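Glutathione synthetase-like effector 30 (Gpa-GSS30-apo) (Globodera pallida, PDB 5OET) is a glutathione synthetase-like effector of a plant-parasitic nematode that probably derives from a housekeeping ATP-dependent glutathione synthetase, a ligase of the ATP-grasp fold. Local coordinates at residues Y169-Q173 with L449-V453; V180-V184 with K379-K383; T382-A386 with Y444-L449. All coordinates share one frame. Residue numbers count along the deposited sequence, not the author numbering.

Overall arrangement
From the N terminus, strand 160-173 and its neighbour 179-188 form a hairpin in the large mixed sheet, and each supplies one partner. Strand end 169-173 meets 449-453, so contact 1 closes the longest loop, and both other contacts lie within it. Contact 2 closes between 180-184 and 379-383, the segment where helix 373-380 gives way to loop. Contact 3 starts on the same Thr382 and Lys383 and pairs 382-386 with 444-449 at one margin of the small antiparallel sheet. Leu449 then passes the chain to contact 1. Contacts 2 and 1 thus fasten the chain to the hairpin before and after that small sheet, and Lys182 of contact 2 packs on Leu449, which contacts 1 and 3 share.

Contact 1 (Y169-Q173 with L449-V453); sequences YMASQ and LRPMV
A single beta bridge, Ser172 with Pro451 (CA-CA 4.7 Å), joins the last residues of strand 160-173 to the loop between strands 443-447 and 454-459. Both backbones are extended, yet their end-to-end directions differ by 88°, so the segments cross and part at once. In this glutathione synthetase-like chain the bridge ties the segment leaving the small antiparallel sheet to the large mixed sheet. Leu449 (chi1 m, chi2 t) comes first; its CB lies 3.6 Å from Ser172 OG, and its side chain also covers Lys182 of the adjacent strand. Arg450 contributes chiefly its carbonyl: Gln173 N donates to Arg450 O at 2.7 Å, almost straight at 178°, Ser172 CA approaches the same oxygen at 3.4 Å, and Ser172 OG (chi1 t) adds a weak bond of 3.5 Å. The small serine lets the loop come this close. The long arginine side chain suits this solvent-exposed position, where Arg450 NH2 is 3.3 Å from Gln173 OE1 at an angle too poor for a hydrogen bond. Pro451 has no N-H to leave unsatisfied, and its CB meets Met170 CG at 4.2 Å although its CA-to-CB bond points away. Met452, buried beside Phe96 and Pro473, donates from N to Ala171 O at 3.2 Å, while Met452 CB rests 4.2 Å from Ala171 CB.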
ATOM      1  N   TYR A 169     -21.289  -5.014  16.675  1.00 46.15           N
ATOM      2  CA  TYR A 169     -21.636  -5.954  17.726  1.00 47.11           C
ATOM      3  C   TYR A 169     -20.549  -6.085  18.797  1.00 47.08           C
ATOM      4  O   TYR A 169     -19.372  -5.861  18.536  1.00 44.84           O
ATOM      5  CB  TYR A 169     -21.911  -7.315  17.107  1.00 47.52           C
ATOM      6  CG  TYR A 169     -23.061  -7.312  16.105  1.00 47.39           C
ATOM      7  CD1 TYR A 169     -22.831  -7.030  14.777  1.00 45.31           C
ATOM      8  CD2 TYR A 169     -24.382  -7.622  16.497  1.00 47.77           C
ATOM      9  CE1 TYR A 169     -23.864  -7.048  13.859  1.00 46.40           C
ATOM     10  CE2 TYR A 169     -25.426  -7.641  15.585  1.00 47.09           C
ATOM     11  CZ  TYR A 169     -25.165  -7.352  14.262  1.00 46.75           C
ATOM     12  OH  TYR A 169     -26.163  -7.343  13.308  1.00 46.35           O
ATOM     13  N   MET A 170     -20.988  -6.425  20.004  1.00 49.34           N
ATOM     14  CA  MET A 170     -20.137  -6.756  21.144  1.00 51.52           C
ATOM     15  C   MET A 170     -20.540  -8.170  21.548  1.00 50.38           C
ATOM     16  O   MET A 170     -21.730  -8.469  21.595  1.00 50.82           O
ATOM     17  CB  MET A 170     -20.415  -5.797  22.317  1.00 56.06           C
ATOM     18  CG  MET A 170     -19.190  -5.172  22.972  1.00 61.26           C
ATOM     19  SD  MET A 170     -18.836  -3.443  22.504  1.00 68.05           S
ATOM     20  CE  MET A 170     -17.071  -3.347  22.825  1.00 65.95           C
ATOM     21  N   ALA A 171     -19.572  -9.045  21.811  1.00 49.58           N
ATOM     22  CA  ALA A 171     -19.842 -10.284  22.556  1.00 50.33           C
ATOM     23  C   ALA A 171     -20.018  -9.859  24.015  1.00 50.90           C
ATOM     24  O   ALA A 171     -19.149  -9.194  24.560  1.00 49.84           O
ATOM     25  CB  ALA A 171     -18.711 -11.288  22.402  1.00 50.02           C
ATOM     26  N   SER A 172     -21.151 -10.199  24.624  1.00 52.73           N
ATOM     27  CA  SER A 172     -21.470  -9.726  25.977  1.00 54.93           C
ATOM     28  C   SER A 172     -21.609 -10.887  26.941  1.00 56.77           C
ATOM     29  O   SER A 172     -22.236 -11.883  26.610  1.00 56.00           O
ATOM     30  CB  SER A 172     -22.766  -8.939  25.943  1.00 55.37           C
ATOM     31  OG  SER A 172     -23.057  -8.389  27.214  1.00 57.51           O
ATOM     32  N   GLN A 173     -21.049 -10.729  28.134  1.00 60.16           N
ATOM     33  CA  GLN A 173     -21.017 -11.776  29.151  1.00 65.64           C
ATOM     34  C   GLN A 173     -22.318 -11.782  29.956  1.00 70.91           C
ATOM     35  O   GLN A 173     -22.520 -10.929  30.823  1.00 71.46           O
ATOM     36  CB  GLN A 173     -19.811 -11.569  30.095  1.00 66.23           C
ATOM     37  CG  GLN A 173     -19.339 -12.823  30.833  1.00 67.82           C
ATOM     38  CD  GLN A 173     -17.980 -12.617  31.517  1.00 68.05           C
ATOM     39  OE1 GLN A 173     -17.896 -11.969  32.558  1.00 68.49           O
ATOM     40  NE2 GLN A 173     -16.909 -13.161  30.923  1.00 65.83           N
ATOM     41  N   LEU A 449     -23.867  -3.363  28.819  1.00 67.71           N
ATOM     42  CA  LEU A 449     -23.371  -4.696  28.475  1.00 69.98           C
ATOM     43  C   LEU A 449     -22.053  -4.978  29.191  1.00 71.54           C
ATOM     44  O   LEU A 449     -21.222  -4.082  29.371  1.00 70.39           O
ATOM     45  CB  LEU A 449     -23.216  -4.821  26.960  1.00 70.28           C
ATOM     46  CG  LEU A 449     -24.547  -4.544  26.224  1.00 71.60           C
ATOM     47  CD1 LEU A 449     -24.335  -4.500  24.725  1.00 71.00           C
ATOM     48  CD2 LEU A 449     -25.647  -5.534  26.622  1.00 72.74           C
ATOM     49  N   ARG A 450     -21.876  -6.223  29.621  1.00 73.35           N
ATOM     50  CA  ARG A 450     -20.642  -6.649  30.275  1.00 74.37           C
ATOM     51  C   ARG A 450     -19.741  -7.217  29.182  1.00 70.96           C
ATOM     52  O   ARG A 450     -19.946  -8.339  28.738  1.00 71.52           O
ATOM     53  CB  ARG A 450     -20.937  -7.669  31.398  1.00 79.35           C
ATOM     54  CG  ARG A 450     -22.154  -7.302  32.284  1.00 82.93           C
ATOM     55  CD  ARG A 450     -22.020  -7.579  33.789  1.00 86.19           C
ATOM     56  NE  ARG A 450     -21.457  -8.895  34.144  1.00 88.36           N
ATOM     57  CZ  ARG A 450     -20.175  -9.154  34.436  1.00 89.71           C
ATOM     58  NH1 ARG A 450     -19.240  -8.200  34.396  1.00 90.11           N
ATOM     59  NH2 ARG A 450     -19.808 -10.402  34.757  1.00 90.00           N
ATOM     60  N   PRO A 451     -18.754  -6.437  28.712  1.00 69.01           N
ATOM     61  CA  PRO A 451     -18.102  -6.817  27.459  1.00 67.48           C
ATOM     62  C   PRO A 451     -16.920  -7.782  27.628  1.00 65.89           C
ATOM     63  O   PRO A 451     -16.217  -7.726  28.637  1.00 67.88           O
ATOM     64  CB  PRO A 451     -17.633  -5.465  26.910  1.00 66.68           C
ATOM     65  CG  PRO A 451     -17.370  -4.631  28.135  1.00 67.89           C
ATOM     66  CD  PRO A 451     -18.095  -5.257  29.305  1.00 69.56           C
ATOM     67  N   MET A 452     -16.715  -8.639  26.626  1.00 63.20           N
ATOM     68  CA  MET A 452     -15.634  -9.630  26.586  1.00 61.53           C
ATOM     69  C   MET A 452     -14.287  -8.921  26.524  1.00 58.47           C
ATOM     70  O   MET A 452     -14.065  -8.069  25.673  1.00 59.23           O
ATOM     71  CB  MET A 452     -15.806 -10.535  25.365  1.00 62.86           C
ATOM     72  CG  MET A 452     -14.796 -11.670  25.229  1.00 65.94           C
ATOM     73  SD  MET A 452     -14.767 -12.434  23.613  1.00 69.97           S
ATOM     74  CE  MET A 452     -14.078 -11.092  22.650  1.00 67.06           C
ATOM     75  N   VAL A 453     -13.395  -9.284  27.432  1.00 57.34           N
ATOM     76  CA  VAL A 453     -12.078  -8.698  27.533  1.00 55.41           C
ATOM     77  C   VAL A 453     -11.084  -9.758  27.084  1.00 55.09           C
ATOM     78  O   VAL A 453     -11.096 -10.889  27.558  1.00 56.46           O
ATOM     79  CB  VAL A 453     -11.786  -8.239  28.979  1.00 55.88           C
ATOM     80  CG1 VAL A 453     -10.330  -7.835  29.151  1.00 55.79           C
ATOM     81  CG2 VAL A 453     -12.699  -7.081  29.349  1.00 55.49           C
TER

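Contact 2 (V180-V184 with K379-K383); sequences VLKQV and KVQTK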
ATOM      1  N   VAL A 180     -22.952 -13.765  24.678  1.00 57.80           N
ATOM      2  CA  VAL A 180     -24.001 -13.620  23.644  1.00 55.89           C
ATOM      3  C   VAL A 180     -23.798 -12.372  22.766  1.00 53.27           C
ATOM      4  O   VAL A 180     -23.283 -11.345  23.218  1.00 51.20           O
ATOM      5  CB  VAL A 180     -25.432 -13.586  24.205  1.00 56.62           C
ATOM      6  CG1 VAL A 180     -25.766 -14.907  24.870  1.00 58.47           C
ATOM      7  CG2 VAL A 180     -25.643 -12.400  25.135  1.00 56.91           C
ATOM      8  N   LEU A 181     -24.220 -12.485  21.509  1.00 51.78           N
ATOM      9  CA  LEU A 181     -24.068 -11.417  20.535  1.00 50.23           C
ATOM     10  C   LEU A 181     -25.094 -10.326  20.837  1.00 49.87           C
ATOM     11  O   LEU A 181     -26.292 -10.623  20.968  1.00 50.33           O
ATOM     12  CB  LEU A 181     -24.278 -11.961  19.118  1.00 50.03           C
ATOM     13  CG  LEU A 181     -23.939 -11.016  17.948  1.00 49.24           C
ATOM     14  CD1 LEU A 181     -22.446 -10.743  17.862  1.00 47.32           C
ATOM     15  CD2 LEU A 181     -24.450 -11.586  16.628  1.00 49.70           C
ATOM     16  N   LYS A 182     -24.623  -9.080  20.957  1.00 48.50           N
ATOM     17  CA  LYS A 182     -25.509  -7.922  21.135  1.00 48.40           C
ATOM     18  C   LYS A 182     -25.080  -6.715  20.295  1.00 47.12           C
ATOM     19  O   LYS A 182     -23.926  -6.317  20.295  1.00 46.23           O
ATOM     20  CB  LYS A 182     -25.640  -7.567  22.621  1.00 49.10           C
ATOM     21  CG  LYS A 182     -26.522  -8.562  23.383  1.00 51.34           C
ATOM     22  CD  LYS A 182     -27.550  -7.907  24.309  1.00 53.27           C
ATOM     23  CE  LYS A 182     -28.667  -8.867  24.717  1.00 54.88           C
ATOM     24  NZ  LYS A 182     -29.404  -9.425  23.542  1.00 54.24           N
ATOM     25  N   GLN A 183     -26.034  -6.129  19.583  1.00 47.86           N
ATOM     26  CA  GLN A 183     -25.749  -5.075  18.601  1.00 46.98           C
ATOM     27  C   GLN A 183     -25.528  -3.706  19.261  1.00 47.38           C
ATOM     28  O   GLN A 183     -26.348  -3.222  20.008  1.00 48.71           O
ATOM     29  CB  GLN A 183     -26.889  -5.003  17.599  1.00 46.04           C
ATOM     30  CG  GLN A 183     -26.582  -4.165  16.379  1.00 45.46           C
ATOM     31  CD  GLN A 183     -27.760  -4.118  15.457  1.00 45.72           C
ATOM     32  OE1 GLN A 183     -28.730  -3.412  15.717  1.00 46.01           O
ATOM     33  NE2 GLN A 183     -27.702  -4.901  14.380  1.00 45.71           N
ATOM     34  N   VAL A 184     -24.411  -3.077  18.972  1.00 49.52           N
ATOM     35  CA  VAL A 184     -24.051  -1.809  19.597  1.00 52.59           C
ATOM     36  C   VAL A 184     -24.648  -0.634  18.821  1.00 53.25           C
ATOM     37  O   VAL A 184     -25.084   0.328  19.425  1.00 53.92           O
ATOM     38  CB  VAL A 184     -22.510  -1.670  19.682  1.00 53.26           C
ATOM     39  CG1 VAL A 184     -22.111  -0.355  20.340  1.00 55.03           C
ATOM     40  CG2 VAL A 184     -21.922  -2.850  20.440  1.00 53.50           C
ATOM     41  N   LYS A 379     -33.033 -11.425  18.836  1.00 54.72           N
ATOM     42  CA  LYS A 379     -31.921 -12.038  19.621  1.00 54.56           C
ATOM     43  C   LYS A 379     -30.745 -11.085  19.930  1.00 53.03           C
ATOM     44  O   LYS A 379     -30.173 -11.145  21.019  1.00 51.91           O
ATOM     45  CB  LYS A 379     -31.365 -13.281  18.915  1.00 55.01           C
ATOM     46  CG  LYS A 379     -31.829 -14.625  19.439  1.00 57.91           C
ATOM     47  CD  LYS A 379     -31.601 -15.725  18.385  1.00 59.35           C
ATOM     48  CE  LYS A 379     -31.336 -17.124  18.962  1.00 61.89           C
ATOM     49  NZ  LYS A 379     -32.513 -17.730  19.670  1.00 64.48           N
ATOM     50  N   VAL A 380     -30.394 -10.218  18.974  1.00 52.44           N
ATOM     51  CA  VAL A 380     -29.244  -9.287  19.123  1.00 51.74           C
ATOM     52  C   VAL A 380     -29.583  -7.889  19.675  1.00 52.02           C
ATOM     53  O   VAL A 380     -28.669  -7.108  19.941  1.00 50.42           O
ATOM     54  CB  VAL A 380     -28.452  -9.117  17.789  1.00 50.30           C
ATOM     55  CG1 VAL A 380     -28.154 -10.475  17.158  1.00 50.40           C
ATOM     56  CG2 VAL A 380     -29.202  -8.239  16.795  1.00 49.43           C
ATOM     57  N   GLN A 381     -30.868  -7.570  19.836  1.00 54.20           N
ATOM     58  CA  GLN A 381     -31.299  -6.257  20.351  1.00 55.46           C
ATOM     59  C   GLN A 381     -31.020  -6.119  21.835  1.00 58.29           C
ATOM     60  O   GLN A 381     -30.864  -7.116  22.525  1.00 61.04           O
ATOM     61  CB  GLN A 381     -32.794  -6.027  20.109  1.00 55.53           C
ATOM     62  CG  GLN A 381     -33.142  -5.574  18.700  1.00 54.17           C
ATOM     63  CD  GLN A 381     -34.617  -5.247  18.538  1.00 54.93           C
ATOM     64  OE1 GLN A 381     -35.461  -5.837  19.194  1.00 56.19           O
ATOM     65  NE2 GLN A 381     -34.928  -4.286  17.673  1.00 54.85           N
ATOM     66  N   THR A 382     -30.954  -4.882  22.321  1.00 61.26           N
ATOM     67  CA  THR A 382     -30.838  -4.609  23.752  1.00 65.52           C
ATOM     68  C   THR A 382     -31.982  -3.702  24.130  1.00 68.45           C
ATOM     69  O   THR A 382     -32.021  -2.556  23.689  1.00 69.37           O
ATOM     70  CB  THR A 382     -29.505  -3.917  24.113  1.00 65.90           C
ATOM     71  OG1 THR A 382     -28.420  -4.575  23.450  1.00 65.80           O
ATOM     72  CG2 THR A 382     -29.272  -3.946  25.623  1.00 67.32           C
ATOM     73  N   LYS A 383     -32.906  -4.200  24.947  1.00 73.19           N
ATOM     74  CA  LYS A 383     -34.104  -3.431  25.298  1.00 76.38           C
ATOM     75  C   LYS A 383     -33.658  -2.040  25.748  1.00 74.48           C
ATOM     76  O   LYS A 383     -32.780  -1.924  26.601  1.00 76.85           O
ATOM     77  CB  LYS A 383     -34.948  -4.101  26.406  1.00 82.48           C
ATOM     78  CG  LYS A 383     -35.445  -5.536  26.161  1.00 86.68           C
ATOM     79  CD  LYS A 383     -36.343  -5.678  24.929  1.00 88.54           C
ATOM     80  CE  LYS A 383     -36.028  -6.923  24.093  1.00 89.12           C
ATOM     81  NZ  LYS A 383     -36.630  -6.819  22.728  1.00 88.27           N
TER
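Val380 packs its two methyls over Leu181 and Gln183, two residues apart on strand 179-188: Val380 CG1 lies 3.9 Å from Leu181 CD2, and Val380 CG2 lies 4.1 Å from Gln183 CB. A compact branched residue suits this buried position, which Tyr169 and Gln103 also line. The backbone adds a bond: Gln183 N donates to Val380 O at 2.8 Å and 174°, while Lys182 CA comes to 3.5 Å from that oxygen. The amide end of Gln183 is engaged elsewhere, its NE2 bonding to Tyr169 OH. Lys182 starts sideways but folds round the turning chain: Lys182 CD passes 3.5 Å from Thr382 OG1, and Lys182 NZ donates to Gln381 O at 2.9 Å, with Lys379 O 3.1 Å from the same nitrogen. The contact fastens the 160-173/179-188 hairpin to the chain between helix 373-380 and strand 384-386 of the small antiparallel sheet, and its polar part depends mainly on main-chain acceptors rather than on paired side-chain charges.

Contact 3 (T382-A386 with Y444-L449); sequences TKGWA and YLTEKL
Strands 384-386 and 444-447 run antiparallel, their axes 4.5 Å apart at 161°, with Trp385 and Leu445 as the hydrogen-bonded pair: Trp385 N donates to Leu445 O at 2.7 Å, and Leu445 N to Trp385 O at 2.8 Å. On the face of these two residues, Trp385 (chi1 m, chi2 -88°) lays its indole along the neighbouring strand, CE3 4.2 Å from Leu445 CB and CH2 4.3 Å from Glu447 CG, which sits at the ring edge. Leu445 chi1, at -105°, lies between the m and t wells. Tyr444 and Thr446 occupy the other face. Tyr444 takes chi1 p, bringing its ring against Gly384, where CA is 4.3 Å from Tyr444 CD2; a beta carbon on Gly384 would crowd that ring. Thr446 (chi1 t) donates from OG1 to Lys383 O at 3.1 Å, a side-chain bond to the residue just before Gly384. Thr382 (chi1 m) turns CG2 inward, 4.1 Å from both Glu447 CB and Leu449 CD2. This edge pairing belongs to the small four-stranded sheet, probably the ATP-grasp lid: strand 408-412 flanks 443-447 on its other side, Arg407 forms a salt bridge with Glu447, and helix 349-354 covers Tyr444 and Ala386.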
ATOM      1  N   THR A 382     -30.954  -4.882  22.321  1.00 61.26           N
ATOM      2  CA  THR A 382     -30.838  -4.609  23.752  1.00 65.52           C
ATOM      3  C   THR A 382     -31.982  -3.702  24.130  1.00 68.45           C
ATOM      4  O   THR A 382     -32.021  -2.556  23.689  1.00 69.37           O
ATOM      5  CB  THR A 382     -29.505  -3.917  24.113  1.00 65.90           C
ATOM      6  OG1 THR A 382     -28.420  -4.575  23.450  1.00 65.80           O
ATOM      7  CG2 THR A 382     -29.272  -3.946  25.623  1.00 67.32           C
ATOM      8  N   LYS A 383     -32.906  -4.200  24.947  1.00 73.19           N
ATOM      9  CA  LYS A 383     -34.104  -3.431  25.298  1.00 76.38           C
ATOM     10  C   LYS A 383     -33.658  -2.040  25.748  1.00 74.48           C
ATOM     11  O   LYS A 383     -32.780  -1.924  26.601  1.00 76.85           O
ATOM     12  CB  LYS A 383     -34.948  -4.101  26.406  1.00 82.48           C
ATOM     13  CG  LYS A 383     -35.445  -5.536  26.161  1.00 86.68           C
ATOM     14  CD  LYS A 383     -36.343  -5.678  24.929  1.00 88.54           C
ATOM     15  CE  LYS A 383     -36.028  -6.923  24.093  1.00 89.12           C
ATOM     16  NZ  LYS A 383     -36.630  -6.819  22.728  1.00 88.27           N
ATOM     17  N   GLY A 384     -34.234  -1.007  25.133  1.00 71.23           N
ATOM     18  CA  GLY A 384     -33.982   0.389  25.478  1.00 69.58           C
ATOM     19  C   GLY A 384     -35.288   1.148  25.695  1.00 68.75           C
ATOM     20  O   GLY A 384     -36.106   1.216  24.791  1.00 68.46           O
ATOM     21  N   TRP A 385     -35.476   1.720  26.887  1.00 68.73           N
ATOM     22  CA  TRP A 385     -36.747   2.348  27.294  1.00 69.71           C
ATOM     23  C   TRP A 385     -36.680   3.864  27.255  1.00 67.97           C
ATOM     24  O   TRP A 385     -35.741   4.462  27.775  1.00 66.92           O
ATOM     25  CB  TRP A 385     -37.142   1.926  28.706  1.00 72.16           C
ATOM     26  CG  TRP A 385     -37.228   0.459  28.879  1.00 73.44           C
ATOM     27  CD1 TRP A 385     -38.308  -0.332  28.648  1.00 74.15           C
ATOM     28  CD2 TRP A 385     -36.184  -0.399  29.318  1.00 73.58           C
ATOM     29  NE1 TRP A 385     -38.003  -1.639  28.925  1.00 74.90           N
ATOM     30  CE2 TRP A 385     -36.703  -1.709  29.339  1.00 74.32           C
ATOM     31  CE3 TRP A 385     -34.855  -0.190  29.694  1.00 73.80           C
ATOM     32  CZ2 TRP A 385     -35.942  -2.809  29.721  1.00 75.69           C
ATOM     33  CZ3 TRP A 385     -34.094  -1.280  30.078  1.00 74.78           C
ATOM     34  CH2 TRP A 385     -34.641  -2.578  30.090  1.00 75.53           C
ATOM     35  N   ALA A 386     -37.700   4.476  26.661  1.00 66.07           N
ATOM     36  CA  ALA A 386     -37.742   5.919  26.491  1.00 64.24           C
ATOM     37  C   ALA A 386     -38.065   6.636  27.783  1.00 64.61           C
ATOM     38  O   ALA A 386     -38.466   6.022  28.772  1.00 64.77           O
ATOM     39  CB  ALA A 386     -38.777   6.279  25.439  1.00 64.34           C
ATOM     40  N   TYR A 444     -32.538   7.939  26.377  1.00 58.95           N
ATOM     41  CA  TYR A 444     -33.203   6.687  26.760  1.00 58.44           C
ATOM     42  C   TYR A 444     -32.371   5.854  27.740  1.00 57.45           C
ATOM     43  O   TYR A 444     -31.185   6.097  27.937  1.00 55.62           O
ATOM     44  CB  TYR A 444     -33.548   5.867  25.520  1.00 57.30           C
ATOM     45  CG  TYR A 444     -32.355   5.352  24.762  1.00 55.69           C
ATOM     46  CD1 TYR A 444     -31.701   6.150  23.832  1.00 54.53           C
ATOM     47  CD2 TYR A 444     -31.882   4.060  24.962  1.00 56.12           C
ATOM     48  CE1 TYR A 444     -30.591   5.686  23.141  1.00 53.36           C
ATOM     49  CE2 TYR A 444     -30.772   3.586  24.268  1.00 55.05           C
ATOM     50  CZ  TYR A 444     -30.138   4.400  23.356  1.00 53.69           C
ATOM     51  OH  TYR A 444     -29.048   3.915  22.669  1.00 52.55           O
ATOM     52  N   LEU A 445     -33.025   4.882  28.366  1.00 58.41           N
ATOM     53  CA  LEU A 445     -32.396   3.954  29.305  1.00 58.89           C
ATOM     54  C   LEU A 445     -32.093   2.636  28.592  1.00 58.34           C
ATOM     55  O   LEU A 445     -32.984   2.085  27.975  1.00 57.67           O
ATOM     56  CB  LEU A 445     -33.316   3.683  30.494  1.00 60.13           C
ATOM     57  CG  LEU A 445     -33.021   4.333  31.834  1.00 62.13           C
ATOM     58  CD1 LEU A 445     -34.022   3.820  32.865  1.00 63.97           C
ATOM     59  CD2 LEU A 445     -31.619   4.043  32.341  1.00 61.44           C
ATOM     60  N   THR A 446     -30.849   2.151  28.680  1.00 58.31           N
ATOM     61  CA  THR A 446     -30.520   0.785  28.262  1.00 58.42           C
ATOM     62  C   THR A 446     -29.667   0.001  29.267  1.00 60.34           C
ATOM     63  O   THR A 446     -29.030   0.568  30.155  1.00 59.73           O
ATOM     64  CB  THR A 446     -29.854   0.751  26.880  1.00 56.21           C
ATOM     65  OG1 THR A 446     -30.079  -0.519  26.265  1.00 56.70           O
ATOM     66  CG2 THR A 446     -28.402   1.074  26.908  1.00 55.62           C
ATOM     67  N   GLU A 447     -29.685  -1.316  29.095  1.00 62.84           N
ATOM     68  CA  GLU A 447     -28.887  -2.228  29.887  1.00 65.24           C
ATOM     69  C   GLU A 447     -27.455  -2.032  29.432  1.00 64.30           C
ATOM     70  O   GLU A 447     -27.180  -2.053  28.242  1.00 61.14           O
ATOM     71  CB  GLU A 447     -29.303  -3.695  29.687  1.00 67.06           C
ATOM     72  CG  GLU A 447     -30.628  -4.101  30.334  1.00 69.99           C
ATOM     73  CD  GLU A 447     -30.623  -5.486  31.005  1.00 73.43           C
ATOM     74  OE1 GLU A 447     -29.532  -6.005  31.383  1.00 72.39           O
ATOM     75  OE2 GLU A 447     -31.738  -6.048  31.198  1.00 75.41           O
ATOM     76  N   LYS A 448     -26.557  -1.815  30.392  1.00 66.92           N
ATOM     77  CA  LYS A 448     -25.129  -1.763  30.135  1.00 68.00           C
ATOM     78  C   LYS A 448     -24.660  -3.176  29.858  1.00 68.62           C
ATOM     79  O   LYS A 448     -25.032  -4.101  30.569  1.00 73.32           O
ATOM     80  CB  LYS A 448     -24.397  -1.194  31.350  1.00 69.95           C
ATOM     81  CG  LYS A 448     -22.910  -0.944  31.142  1.00 70.33           C
ATOM     82  CD  LYS A 448     -22.311  -0.297  32.396  1.00 72.44           C
ATOM     83  CE  LYS A 448     -20.868   0.144  32.163  1.00 72.24           C
ATOM     84  NZ  LYS A 448     -20.310   0.850  33.348  1.00 73.04           N
ATOM     85  N   LEU A 449     -23.867  -3.363  28.819  1.00 67.71           N
ATOM     86  CA  LEU A 449     -23.371  -4.696  28.475  1.00 69.98           C
ATOM     87  C   LEU A 449     -22.053  -4.978  29.191  1.00 71.54           C
ATOM     88  O   LEU A 449     -21.222  -4.082  29.371  1.00 70.39           O
ATOM     89  CB  LEU A 449     -23.216  -4.821  26.960  1.00 70.28           C
ATOM     90  CG  LEU A 449     -24.547  -4.544  26.224  1.00 71.60           C
ATOM     91  CD1 LEU A 449     -24.335  -4.500  24.725  1.00 71.00           C
ATOM     92  CD2 LEU A 449     -25.647  -5.534  26.622  1.00 72.74           C
TER